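Local coordinates for SusD homolog (Bacteroides thetaiotaomicron, PDB 3SGH), which probably binds glycans at the cell surface as a SusD-like outer-membrane lipoprotein and hands them on to a partner transporter, at residues A[19-24]-A[99-104]; A[25-30]-A[109-114]; A[33-38]-A[77-82]; A[86-91]-A[103-108]. All coordinates share one frame; numbering follows the deposited sequence.

Contact 1. Residues A[19-24]-A[99-104]; sequences NLLSTM and GVIYAM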
loop_
_atom_site.group_PDB
_atom_site.type_symbol
_atom_site.label_atom_id
_atom_site.label_comp_id
_atom_site.label_asym_id
_atom_site.label_seq_id
_atom_site.Cartn_x
_atom_site.Cartn_y
_atom_site.Cartn_z
ATOM N N ASN A 19 19.635 -13.095 -12.427
ATOM C CA ASN A 19 20.266 -12.482 -11.273
ATOM C C ASN A 19 19.980 -10.971 -11.141
ATOM O O ASN A 19 19.960 -10.444 -10.024
ATOM C CB ASN A 19 21.776 -12.748 -11.263
ATOM C CG ASN A 19 22.128 -14.246 -11.101
ATOM O OD1 ASN A 19 21.303 -15.166 -11.350
ATOM N ND2 ASN A 19 23.367 -14.496 -10.719
ATOM N N LEU A 20 19.704 -10.280 -12.257
ATOM C CA LEU A 20 19.342 -8.856 -12.171
ATOM C C LEU A 20 17.931 -8.682 -11.575
ATOM O O LEU A 20 17.621 -7.625 -11.049
ATOM C CB LEU A 20 19.408 -8.181 -13.535
ATOM C CG LEU A 20 20.823 -8.180 -14.152
ATOM C CD1 LEU A 20 20.695 -8.151 -15.661
ATOM C CD2 LEU A 20 21.624 -7.028 -13.551
ATOM N N LEU A 21 17.088 -9.723 -11.651
ATOM C CA LEU A 21 15.756 -9.651 -11.042
ATOM C C LEU A 21 15.868 -9.488 -9.547
ATOM O O LEU A 21 15.034 -8.831 -8.956
ATOM C CB LEU A 21 14.944 -10.915 -11.308
ATOM C CG LEU A 21 14.337 -11.191 -12.657
ATOM C CD1 LEU A 21 13.629 -12.541 -12.498
ATOM C CD2 LEU A 21 13.364 -10.087 -13.098
ATOM N N SER A 22 16.893 -10.065 -8.922
ATOM C CA SER A 22 16.941 -10.059 -7.446
ATOM C C SER A 22 16.923 -8.661 -6.861
ATOM O O SER A 22 16.255 -8.424 -5.848
ATOM C CB SER A 22 18.176 -10.819 -6.906
ATOM O OG SER A 22 18.073 -12.181 -7.308
ATOM N N THR A 23 17.659 -7.717 -7.431
ATOM C CA THR A 23 17.623 -6.342 -6.947
ATOM C C THR A 23 16.258 -5.722 -7.175
ATOM O O THR A 23 15.726 -5.045 -6.310
ATOM C CB THR A 23 18.600 -5.447 -7.689
ATOM O OG1 THR A 23 19.764 -6.205 -8.040
ATOM C CG2 THR A 23 18.946 -4.239 -6.833
HETATM N N MSE A 24 15.713 -5.960 -8.371
HETATM C CA MSE A 24 14.426 -5.360 -8.758
HETATM C C MSE A 24 13.348 -5.786 -7.775
HETATM O O MSE A 24 12.452 -5.003 -7.418
HETATM C CB MSE A 24 14.000 -5.758 -10.185
HETATM C CG MSE A 24 14.986 -5.366 -11.260
HETATM SE SE MSE A 24 14.386 -5.911 -12.991
HETATM C CE MSE A 24 12.964 -4.649 -13.113
ATOM N N GLY A 99 10.323 -14.369 -22.916
ATOM C CA GLY A 99 10.606 -15.384 -21.894
ATOM C C GLY A 99 10.162 -14.948 -20.502
ATOM O O GLY A 99 9.821 -13.792 -20.284
ATOM N N VAL A 100 10.184 -15.910 -19.581
ATOM C CA VAL A 100 9.694 -15.709 -18.193
ATOM C C VAL A 100 10.516 -14.662 -17.436
ATOM O O VAL A 100 9.966 -13.919 -16.622
ATOM C CB VAL A 100 9.673 -17.052 -17.471
ATOM C CG1 VAL A 100 9.482 -16.871 -15.945
ATOM C CG2 VAL A 100 8.561 -17.943 -18.056
ATOM N N ILE A 101 11.803 -14.538 -17.715
ATOM C CA ILE A 101 12.639 -13.591 -16.960
ATOM C C ILE A 101 12.264 -12.179 -17.412
ATOM O O ILE A 101 12.160 -11.292 -16.579
ATOM C CB ILE A 101 14.162 -13.872 -17.096
ATOM C CG1 ILE A 101 14.448 -15.309 -16.618
ATOM C CG2 ILE A 101 14.996 -12.825 -16.362
ATOM C CD1 ILE A 101 13.914 -15.667 -15.213
ATOM N N TYR A 102 11.978 -11.984 -18.707
ATOM C CA TYR A 102 11.515 -10.701 -19.178
ATOM C C TYR A 102 10.141 -10.374 -18.615
ATOM O O TYR A 102 9.897 -9.242 -18.195
ATOM C CB TYR A 102 11.477 -10.652 -20.700
ATOM C CG TYR A 102 10.978 -9.356 -21.228
ATOM C CD1 TYR A 102 11.681 -8.177 -20.997
ATOM C CD2 TYR A 102 9.803 -9.289 -21.993
ATOM C CE1 TYR A 102 11.229 -6.966 -21.495
ATOM C CE2 TYR A 102 9.359 -8.063 -22.503
ATOM C CZ TYR A 102 10.095 -6.921 -22.255
ATOM O OH TYR A 102 9.671 -5.690 -22.755
ATOM N N ALA A 103 9.231 -11.356 -18.624
ATOM C CA ALA A 103 7.909 -11.194 -18.034
ATOM C C ALA A 103 8.053 -10.735 -16.578
ATOM O O ALA A 103 7.361 -9.808 -16.134
ATOM C CB ALA A 103 7.142 -12.491 -18.110
HETATM N N MSE A 104 8.928 -11.396 -15.813
HETATM C CA MSE A 104 9.111 -11.012 -14.409
HETATM C C MSE A 104 9.693 -9.617 -14.254
HETATM O O MSE A 104 9.376 -8.921 -13.296
HETATM C CB MSE A 104 9.949 -12.047 -13.650
HETATM C CG MSE A 104 9.237 -13.372 -13.506
HETATM SE SE MSE A 104 7.667 -13.286 -12.462
HETATM C CE MSE A 104 8.339 -12.089 -11.054
#
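No ring or side-chain amide lies where Leu21 meets Ile101 and Met104, so the flat surface in this contact is peptide backbone. Leu21 CD2 reaches the helix wall itself, 3.9 Å from Ile101 O and equally close to Met104 C, and the rest of the contact is aliphatic carbon on aliphatic carbon. The second methyl, CD1, turns to the side chains and comes within 3.9 Å of Met104 CB. Ile101 uses its CG2 branch, which stands 4.1 Å from Leu21 CG. Leu21 and Met104, a selenomethionine, run across each other at about a right angle; Met104 touches through CB, while its selenium end, bent at chi2 and chi3, makes no contact with Leu21. In Leu21, CG lies opposite the carbonyl carbon (chi1 -75°) and carries both methyls across to the other helix. The pairing joins helix 17-24 to the first turns of helix 100-120, just beyond the N-cap residue Gly99, and belongs to the alpha-alpha superhelix of the SusD-like fold. Replacing Leu21 by an alanine would probably take away the methyls that cover Ile101 CG2 and Met104 CB and open a gap between the helices. Helix 168-171 closes a further side, where Leu170 touches both Leu21 and Met104, while helix 87-95 meets the neighbouring Leu20 through Leu90 and Val91.

Contact 2. Residues A[25-30]-A[109-114]; sequences FNVYAC and RVYGMQ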
loop_
_atom_site.group_PDB
_atom_site.type_symbol
_atom_site.label_atom_id
_atom_site.label_comp_id
_atom_site.label_asym_id
_atom_site.label_seq_id
_atom_site.Cartn_x
_atom_site.Cartn_y
_atom_site.Cartn_z
ATOM N N PHE A 25 13.460 -7.030 -7.304
ATOM C CA PHE A 25 12.448 -7.595 -6.434
ATOM C C PHE A 25 12.299 -6.862 -5.098
ATOM O O PHE A 25 11.294 -7.070 -4.372
ATOM C CB PHE A 25 12.763 -9.047 -6.089
ATOM C CG PHE A 25 12.504 -10.078 -7.178
ATOM C CD1 PHE A 25 11.701 -9.858 -8.289
ATOM C CD2 PHE A 25 13.048 -11.333 -7.008
ATOM C CE1 PHE A 25 11.469 -10.883 -9.209
ATOM C CE2 PHE A 25 12.827 -12.353 -7.935
ATOM C CZ PHE A 25 12.075 -12.129 -9.019
ATOM N N ASN A 26 13.286 -6.041 -4.726
ATOM C CA ASN A 26 13.129 -5.251 -3.493
ATOM C C ASN A 26 11.929 -4.284 -3.520
ATOM O O ASN A 26 11.467 -3.871 -2.469
ATOM C CB ASN A 26 14.398 -4.487 -3.210
ATOM C CG ASN A 26 15.487 -5.405 -2.668
ATOM O OD1 ASN A 26 15.420 -5.803 -1.501
ATOM N ND2 ASN A 26 16.411 -5.823 -3.529
ATOM N N VAL A 27 11.385 -3.951 -4.695
ATOM C CA VAL A 27 10.180 -3.122 -4.704
ATOM C C VAL A 27 8.941 -3.776 -4.103
ATOM O O VAL A 27 8.017 -3.069 -3.734
ATOM C CB VAL A 27 9.808 -2.563 -6.078
ATOM C CG1 VAL A 27 10.990 -1.718 -6.661
ATOM C CG2 VAL A 27 9.327 -3.672 -7.045
ATOM N N TYR A 28 8.888 -5.100 -4.027
ATOM C CA TYR A 28 7.662 -5.757 -3.591
ATOM C C TYR A 28 7.363 -5.528 -2.119
ATOM O O TYR A 28 6.231 -5.263 -1.755
ATOM C CB TYR A 28 7.742 -7.241 -3.873
ATOM C CG TYR A 28 7.624 -7.596 -5.340
ATOM C CD1 TYR A 28 6.486 -7.265 -6.057
ATOM C CD2 TYR A 28 8.590 -8.338 -5.999
ATOM C CE1 TYR A 28 6.320 -7.588 -7.405
ATOM C CE2 TYR A 28 8.428 -8.658 -7.356
ATOM C CZ TYR A 28 7.284 -8.283 -8.052
ATOM O OH TYR A 28 7.080 -8.587 -9.390
ATOM N N ALA A 29 8.391 -5.588 -1.294
ATOM C CA ALA A 29 8.211 -5.472 0.148
ATOM C C ALA A 29 9.148 -4.483 0.827
ATOM O O ALA A 29 8.893 -4.137 1.980
ATOM C CB ALA A 29 8.366 -6.832 0.805
ATOM N N CYS A 30 10.231 -4.069 0.147
ATOM C CA CYS A 30 11.266 -3.184 0.753
ATOM C C CYS A 30 11.796 -3.686 2.103
ATOM O O CYS A 30 11.639 -3.000 3.123
ATOM C CB CYS A 30 10.724 -1.771 0.905
ATOM S SG CYS A 30 10.548 -0.956 -0.733
ATOM N N ARG A 109 8.790 -4.107 -12.616
ATOM C CA ARG A 109 8.762 -2.690 -12.996
ATOM C C ARG A 109 7.393 -2.091 -12.816
ATOM O O ARG A 109 7.263 -1.063 -12.208
ATOM C CB ARG A 109 9.173 -2.537 -14.448
ATOM C CG ARG A 109 9.317 -1.105 -14.945
ATOM C CD ARG A 109 9.664 -1.115 -16.370
ATOM N NE ARG A 109 9.783 0.235 -16.916
ATOM C CZ ARG A 109 9.569 0.570 -18.176
ATOM N NH1 ARG A 109 9.093 -0.313 -19.066
ATOM N NH2 ARG A 109 9.766 1.834 -18.520
ATOM N N VAL A 110 6.355 -2.762 -13.338
ATOM C CA VAL A 110 5.006 -2.274 -13.143
ATOM C C VAL A 110 4.714 -2.165 -11.632
ATOM O O VAL A 110 4.132 -1.176 -11.215
ATOM C CB VAL A 110 3.934 -3.123 -13.860
ATOM C CG1 VAL A 110 2.490 -2.750 -13.323
ATOM C CG2 VAL A 110 4.028 -3.012 -15.434
ATOM N N TYR A 111 5.090 -3.146 -10.810
ATOM C CA TYR A 111 4.774 -3.118 -9.351
ATOM C C TYR A 111 5.362 -1.853 -8.707
ATOM O O TYR A 111 4.689 -1.109 -7.955
ATOM C CB TYR A 111 5.276 -4.370 -8.583
ATOM C CG TYR A 111 4.590 -4.439 -7.239
ATOM C CD1 TYR A 111 5.122 -3.795 -6.095
ATOM C CD2 TYR A 111 3.366 -5.078 -7.120
ATOM C CE1 TYR A 111 4.421 -3.832 -4.879
ATOM C CE2 TYR A 111 2.687 -5.123 -5.923
ATOM C CZ TYR A 111 3.219 -4.507 -4.812
ATOM O OH TYR A 111 2.490 -4.532 -3.640
ATOM N N GLY A 112 6.596 -1.574 -9.059
ATOM C CA GLY A 112 7.314 -0.476 -8.477
ATOM C C GLY A 112 6.779 0.849 -8.952
ATOM O O GLY A 112 6.666 1.801 -8.180
HETATM N N MSE A 113 6.494 0.922 -10.248
HETATM C CA MSE A 113 6.086 2.172 -10.839
HETATM C C MSE A 113 4.612 2.494 -10.577
HETATM O O MSE A 113 4.235 3.673 -10.567
HETATM C CB MSE A 113 6.405 2.199 -12.322
HETATM C CG MSE A 113 7.954 2.182 -12.553
HETATM SE SE MSE A 113 8.846 3.720 -11.756
HETATM C CE MSE A 113 10.079 2.817 -10.602
ATOM N N GLN A 114 3.765 1.490 -10.365
ATOM C CA GLN A 114 2.379 1.788 -9.982
ATOM C C GLN A 114 2.347 2.408 -8.589
ATOM O O GLN A 114 1.560 3.297 -8.334
ATOM C CB GLN A 114 1.459 0.574 -10.093
ATOM C CG GLN A 114 1.726 -0.630 -9.216
ATOM C CD GLN A 114 1.264 -0.480 -7.764
ATOM O OE1 GLN A 114 0.248 0.135 -7.505
ATOM N NE2 GLN A 114 2.036 -1.047 -6.824
HETATM O O HOH W 1 3.836 -4.102 -1.589
#
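Val27 and Gly112 bring the two backbones to a CA-CA distance of 5.4 Å, with the weakly bonded helical turn 26-29 set against the middle of helix 100-120. The missing side chain at Gly112 makes this close approach possible within the SusD-like helical fold: a beta carbon there would crowd Val27 CG1. In its absence Val27 CG2 rests 4.0 Å from Gly112 N. Beside this point the rings of Tyr28 and Tyr111 meet at a slant, their centroids 5.0 Å apart and their planes at 55°. Tyr111 CG lies anti to the backbone N (chi1 -164°), which brings its ring to Tyr28. Tyr28 meets it through CD1 and CE1, CE1 3.6 Å from Tyr111 CB and CD1 over a face of the Tyr111 ring, toward the rim. Gln114 NE2 lies over the centre of the opposite face and also donates a 2.9 Å bond to Tyr111 O; Tyr111 is thereby sandwiched between the other segment and its own helix. Val27 O lies near the ring plane at the edge, 3.8 Å from Tyr111 CD1. A water joins the Tyr28 carbonyl to the Tyr111 hydroxyl, donating a hydrogen bond to Tyr28 O at 2.7 Å; Tyr111 OH is also bound by Arg194 NH1. Tyr28 OH is hydrogen-bonded to Thr108. Around this buried junction, helix 75-84 covers Val27 with Tyr83 and Ile84, and strand 314-317 brings Val316 against both tyrosines.

Contact 3. Residues A[33-38]-A[77-82]; sequences QNACQE and WGRLYG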
loop_
_atom_site.group_PDB
_atom_site.type_symbol
_atom_site.label_atom_id
_atom_site.label_comp_id
_atom_site.label_asym_id
_atom_site.label_seq_id
_atom_site.Cartn_x
_atom_site.Cartn_y
_atom_site.Cartn_z
ATOM N N GLN A 33 16.574 -2.108 5.675
ATOM C CA GLN A 33 16.092 -1.271 6.746
ATOM C C GLN A 33 15.730 0.161 6.319
ATOM O O GLN A 33 14.724 0.691 6.789
ATOM C CB GLN A 33 17.071 -1.274 7.936
ATOM C CG GLN A 33 18.418 -0.638 7.617
ATOM C CD GLN A 33 19.499 -1.099 8.546
ATOM O OE1 GLN A 33 19.703 -2.321 8.744
ATOM N NE2 GLN A 33 20.173 -0.152 9.170
ATOM N N ASN A 34 16.524 0.777 5.429
ATOM C CA ASN A 34 16.225 2.143 4.982
ATOM C C ASN A 34 15.119 2.188 3.940
ATOM O O ASN A 34 14.288 3.082 3.987
ATOM C CB ASN A 34 17.487 2.794 4.443
ATOM C CG ASN A 34 18.628 2.743 5.470
ATOM O OD1 ASN A 34 19.653 2.125 5.229
ATOM N ND2 ASN A 34 18.402 3.321 6.634
ATOM N N ALA A 35 15.092 1.228 3.028
ATOM C CA ALA A 35 13.958 1.065 2.101
ATOM C C ALA A 35 12.662 0.898 2.895
ATOM O O ALA A 35 11.662 1.514 2.562
ATOM C CB ALA A 35 14.183 -0.171 1.192
ATOM N N CYS A 36 12.711 0.040 3.927
ATOM C CA CYS A 36 11.567 -0.202 4.809
ATOM C C CYS A 36 11.097 1.094 5.482
ATOM O O CYS A 36 9.912 1.421 5.449
ATOM C CB CYS A 36 11.882 -1.296 5.833
ATOM S SG CYS A 36 10.423 -1.817 6.727
ATOM N N GLN A 37 12.022 1.863 6.038
ATOM C CA GLN A 37 11.629 3.104 6.659
ATOM C C GLN A 37 11.002 4.032 5.634
ATOM O O GLN A 37 9.920 4.575 5.869
ATOM C CB GLN A 37 12.756 3.817 7.358
ATOM C CG GLN A 37 12.222 5.139 8.021
ATOM C CD GLN A 37 13.173 5.667 9.089
ATOM O OE1 GLN A 37 14.387 5.807 8.845
ATOM N NE2 GLN A 37 12.624 5.957 10.266
ATOM N N GLU A 38 11.674 4.156 4.498
ATOM C CA GLU A 38 11.254 5.150 3.477
ATOM C C GLU A 38 9.879 4.853 2.886
ATOM O O GLU A 38 9.056 5.749 2.727
ATOM C CB GLU A 38 12.297 5.251 2.376
ATOM C CG GLU A 38 13.643 5.833 2.883
ATOM C CD GLU A 38 14.808 5.602 1.881
ATOM O OE1 GLU A 38 14.559 5.142 0.760
ATOM O OE2 GLU A 38 15.956 5.898 2.246
ATOM N N TRP A 77 11.102 8.094 -4.685
ATOM C CA TRP A 77 11.580 8.117 -6.063
ATOM C C TRP A 77 12.911 7.440 -6.148
ATOM O O TRP A 77 13.118 6.541 -6.971
ATOM C CB TRP A 77 11.677 9.541 -6.591
ATOM C CG TRP A 77 12.409 9.654 -7.893
ATOM C CD1 TRP A 77 13.734 9.494 -8.063
ATOM C CD2 TRP A 77 11.865 9.948 -9.215
ATOM N NE1 TRP A 77 14.072 9.664 -9.394
ATOM C CE2 TRP A 77 12.942 9.930 -10.120
ATOM C CE3 TRP A 77 10.575 10.198 -9.715
ATOM C CZ2 TRP A 77 12.790 10.213 -11.507
ATOM C CZ3 TRP A 77 10.416 10.479 -11.102
ATOM C CH2 TRP A 77 11.525 10.462 -11.981
ATOM N N GLY A 78 13.841 7.874 -5.304
ATOM C CA GLY A 78 15.216 7.355 -5.370
ATOM C C GLY A 78 15.299 5.870 -5.099
ATOM O O GLY A 78 16.066 5.120 -5.747
ATOM N N ARG A 79 14.489 5.430 -4.141
ATOM C CA ARG A 79 14.527 4.052 -3.734
ATOM C C ARG A 79 13.970 3.120 -4.843
ATOM O O ARG A 79 14.604 2.100 -5.206
ATOM C CB ARG A 79 13.730 3.892 -2.428
ATOM C CG ARG A 79 13.782 2.465 -1.810
ATOM C CD ARG A 79 15.185 2.006 -1.484
ATOM N NE ARG A 79 15.820 2.846 -0.493
ATOM C CZ ARG A 79 17.002 2.623 0.060
ATOM N NH1 ARG A 79 17.697 1.537 -0.255
ATOM N NH2 ARG A 79 17.460 3.480 0.950
ATOM N N LEU A 80 12.793 3.473 -5.358
ATOM C CA LEU A 80 12.100 2.653 -6.322
ATOM C C LEU A 80 12.816 2.698 -7.682
ATOM O O LEU A 80 13.023 1.657 -8.290
ATOM C CB LEU A 80 10.649 3.109 -6.493
ATOM C CG LEU A 80 9.829 2.926 -5.190
ATOM C CD1 LEU A 80 8.401 3.454 -5.367
ATOM C CD2 LEU A 80 9.809 1.413 -4.742
ATOM N N TYR A 81 13.167 3.897 -8.161
ATOM C CA TYR A 81 14.014 3.988 -9.339
ATOM C C TYR A 81 15.313 3.217 -9.204
ATOM O O TYR A 81 15.735 2.564 -10.140
ATOM C CB TYR A 81 14.339 5.432 -9.704
ATOM C CG TYR A 81 13.543 5.940 -10.862
ATOM C CD1 TYR A 81 12.199 6.222 -10.753
ATOM C CD2 TYR A 81 14.182 6.192 -12.067
ATOM C CE1 TYR A 81 11.471 6.685 -11.862
ATOM C CE2 TYR A 81 13.503 6.667 -13.150
ATOM C CZ TYR A 81 12.149 6.904 -13.059
ATOM O OH TYR A 81 11.514 7.386 -14.179
ATOM N N GLY A 82 15.947 3.276 -8.043
ATOM C CA GLY A 82 17.189 2.565 -7.835
ATOM C C GLY A 82 17.081 1.063 -8.005
ATOM O O GLY A 82 18.000 0.406 -8.541
HETATM O O HOH W 2 20.439 2.450 2.037
#
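Arg79 grips Glu38 side-on through two nitrogens, one to each carboxylate oxygen. Arg79 NE donates to Glu38 OE1 over 2.9 Å, nearly straight at 166°, and Arg79 NH2 reaches Glu38 OE2 at 3.1 Å. Both oxygens lie close to the guanidinium plane, but the nitrogens meet them from above the carboxylate plane, because the two flat groups are turned 47° against each other. The salt bridge is therefore bidentate without being coplanar. Arg79 starts with CG opposite its backbone N and then folds at chi2 and chi3, which lays the guanidinium along the flank of helix 33-40. There one face settles on backbone: Ala35 N stands over its centre, 3.7 Å above the plane. The aliphatic part of the arginine is covered as well, with Arg79 CD 3.6 Å from Ala35 CB, and Asn34 CB lies 3.6 Å from Arg79 NH2. A water near the guanidinium plane links NH2 to Asn34 OD1 through two weak bonds; Asn34 OD1 has a firmer partner in Gln32. With an alanine at Arg79, the Glu38 carboxylate would probably lose its charged mate and the flank of Ala35 its cover. The segment axes pass 10.4 Å apart at 127°, a spacing bridged largely by the long arginine. What results is a partly exposed ion pair between helices, within the alpha-alpha superhelix of SusD-like proteins, where helix 33-40 crosses helix 75-84.

Contact 4. Residues A[86-91]-A[103-108]; sequences PSFFLV and AMAQLT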
loop_
_atom_site.group_PDB
_atom_site.type_symbol
_atom_site.label_atom_id
_atom_site.label_comp_id
_atom_site.label_asym_id
_atom_site.label_seq_id
_atom_site.Cartn_x
_atom_site.Cartn_y
_atom_site.Cartn_z
ATOM N N PRO A 86 19.124 0.456 -13.590
ATOM C CA PRO A 86 19.003 0.014 -14.994
ATOM C C PRO A 86 18.649 -1.456 -15.198
ATOM O O PRO A 86 18.601 -1.912 -16.323
ATOM C CB PRO A 86 20.411 0.329 -15.574
ATOM C CG PRO A 86 21.328 0.124 -14.424
ATOM C CD PRO A 86 20.554 0.665 -13.218
ATOM N N SER A 87 18.397 -2.207 -14.140
ATOM C CA SER A 87 18.210 -3.647 -14.311
ATOM C C SER A 87 17.112 -3.983 -15.305
ATOM O O SER A 87 17.275 -4.933 -16.041
ATOM C CB SER A 87 17.952 -4.339 -12.981
ATOM O OG SER A 87 19.084 -4.170 -12.149
ATOM N N PHE A 88 16.011 -3.221 -15.322
ATOM C CA PHE A 88 14.936 -3.506 -16.256
ATOM C C PHE A 88 15.453 -3.558 -17.711
ATOM O O PHE A 88 15.135 -4.491 -18.491
ATOM C CB PHE A 88 13.772 -2.491 -16.212
ATOM C CG PHE A 88 12.781 -2.774 -17.250
ATOM C CD1 PHE A 88 11.976 -3.869 -17.123
ATOM C CD2 PHE A 88 12.729 -2.037 -18.420
ATOM C CE1 PHE A 88 11.093 -4.214 -18.121
ATOM C CE2 PHE A 88 11.868 -2.366 -19.421
ATOM C CZ PHE A 88 11.045 -3.469 -19.280
ATOM N N PHE A 89 16.242 -2.555 -18.087
ATOM C CA PHE A 89 16.728 -2.480 -19.471
ATOM C C PHE A 89 17.800 -3.499 -19.765
ATOM O O PHE A 89 17.857 -4.050 -20.858
ATOM C CB PHE A 89 17.229 -1.088 -19.825
ATOM C CG PHE A 89 16.129 -0.075 -19.862
ATOM C CD1 PHE A 89 15.073 -0.225 -20.738
ATOM C CD2 PHE A 89 16.129 1.013 -19.013
ATOM C CE1 PHE A 89 14.033 0.701 -20.781
ATOM C CE2 PHE A 89 15.097 1.949 -19.071
ATOM C CZ PHE A 89 14.059 1.786 -19.931
ATOM N N LEU A 90 18.626 -3.784 -18.777
ATOM C CA LEU A 90 19.600 -4.851 -18.909
ATOM C C LEU A 90 18.919 -6.205 -19.135
ATOM O O LEU A 90 19.374 -6.995 -19.982
ATOM C CB LEU A 90 20.495 -4.898 -17.664
ATOM C CG LEU A 90 21.463 -3.723 -17.493
ATOM C CD1 LEU A 90 22.131 -3.821 -16.105
ATOM C CD2 LEU A 90 22.544 -3.671 -18.564
ATOM N N VAL A 91 17.818 -6.464 -18.425
ATOM C CA VAL A 91 17.067 -7.706 -18.621
ATOM C C VAL A 91 16.404 -7.703 -19.988
ATOM O O VAL A 91 16.431 -8.694 -20.715
ATOM C CB VAL A 91 16.011 -7.969 -17.531
ATOM C CG1 VAL A 91 15.132 -9.164 -17.897
ATOM C CG2 VAL A 91 16.710 -8.181 -16.144
ATOM N N ALA A 103 9.231 -11.356 -18.624
ATOM C CA ALA A 103 7.909 -11.194 -18.034
ATOM C C ALA A 103 8.053 -10.735 -16.578
ATOM O O ALA A 103 7.361 -9.808 -16.134
ATOM C CB ALA A 103 7.142 -12.491 -18.110
HETATM N N MSE A 104 8.928 -11.396 -15.813
HETATM C CA MSE A 104 9.111 -11.012 -14.409
HETATM C C MSE A 104 9.693 -9.617 -14.254
HETATM O O MSE A 104 9.376 -8.921 -13.296
HETATM C CB MSE A 104 9.949 -12.047 -13.650
HETATM C CG MSE A 104 9.237 -13.372 -13.506
HETATM SE SE MSE A 104 7.667 -13.286 -12.462
HETATM C CE MSE A 104 8.339 -12.089 -11.054
ATOM N N ALA A 105 10.559 -9.203 -15.190
ATOM C CA ALA A 105 11.131 -7.847 -15.146
ATOM C C ALA A 105 10.040 -6.809 -15.427
ATOM O O ALA A 105 9.957 -5.796 -14.756
ATOM C CB ALA A 105 12.304 -7.723 -16.131
ATOM N N GLN A 106 9.143 -7.121 -16.348
ATOM C CA GLN A 106 8.006 -6.259 -16.652
ATOM C C GLN A 106 7.052 -6.138 -15.472
ATOM O O GLN A 106 6.628 -5.036 -15.108
ATOM C CB GLN A 106 7.234 -6.848 -17.830
ATOM C CG GLN A 106 7.868 -6.594 -19.150
ATOM C CD GLN A 106 6.916 -6.901 -20.293
ATOM O OE1 GLN A 106 6.386 -8.006 -20.386
ATOM N NE2 GLN A 106 6.677 -5.913 -21.133
ATOM N N LEU A 107 6.701 -7.277 -14.909
ATOM C CA LEU A 107 5.808 -7.303 -13.726
ATOM C C LEU A 107 6.390 -6.500 -12.542
ATOM O O LEU A 107 5.703 -5.749 -11.872
ATOM C CB LEU A 107 5.517 -8.722 -13.328
ATOM C CG LEU A 107 4.684 -8.929 -12.051
ATOM C CD1 LEU A 107 3.278 -8.321 -12.190
ATOM C CD2 LEU A 107 4.620 -10.474 -11.766
ATOM N N THR A 108 7.664 -6.678 -12.301
ATOM C CA THR A 108 8.341 -6.044 -11.197
ATOM C C THR A 108 8.466 -4.525 -11.397
ATOM O O THR A 108 8.233 -3.759 -10.438
ATOM C CB THR A 108 9.695 -6.731 -10.896
ATOM O OG1 THR A 108 9.502 -8.149 -10.722
ATOM C CG2 THR A 108 10.306 -6.162 -9.610
#
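Apolar packing between Val91 and Ala105 marks the tightest approach of side chains here, with Val91 CG1 3.6 Å from Ala105 CB. That valine branch lies opposite the backbone N (chi1 172°), which directs it straight at the small alanine. Because Ala105 ends at its beta carbon, the partner helix can come close, and the CA atoms of Phe88 and Ala105 are only 5.9 Å apart. Aromatic contact is of a different kind. Phe88 turns a ring edge, not a face, to helix 100-120: CD1 lies 3.7 Å from Ala105 O, while CE1 comes within 3.9 Å of Gln106 N, so the ring plane runs into the peptide joining the two residues. The stem of Gln106 adds to the same border, its CG 4.1 Å from Phe88 CE1, and its extended chain carries the amide onward to Asn153 of helix 140-162. A cation-pi interaction with Arg109 holds the Phe88 ring as well. No hydrogen bond crosses between the segments; within helix 100-120, Thr108 OG1 donates to Met104 O over 2.7 Å, and the same oxygen takes the backbone N of Thr108 from the opposite face of its carbonyl plane, a double hold within one turn. Thr108 OG1 is also hydrogen-bonded to Tyr28 OH. The short axes run 9.6 Å apart at 157°, nearly antiparallel. Helices 87-95 and 100-120 follow each other directly in the chain and thus form an alpha-helical hairpin, the kind of unit from which alpha-alpha superhelices such as the SusD-like fold are built.

Helix 100-120 is common to contacts 1, 2 and 4, which take it in at successive or overlapping turns: contacts 1 and 4 share Ala103 and Met104 and have centres about 5 Å apart, while contact 2 lies further along, nearer the centre of the molecule. All three are buried, contacts 1 and 4 although farther from that centre than contact 3, so burial here does not follow distance from it. Contacts 1 and 4 rely on carbon packing, whereas contact 2 adds paired tyrosines and a bridging water. Contact 3 is partly exposed and held by an ion pair. Leu80 touches Val27 and Gly112, so the partly exposed salt bridge adjoins the buried tyrosine contact.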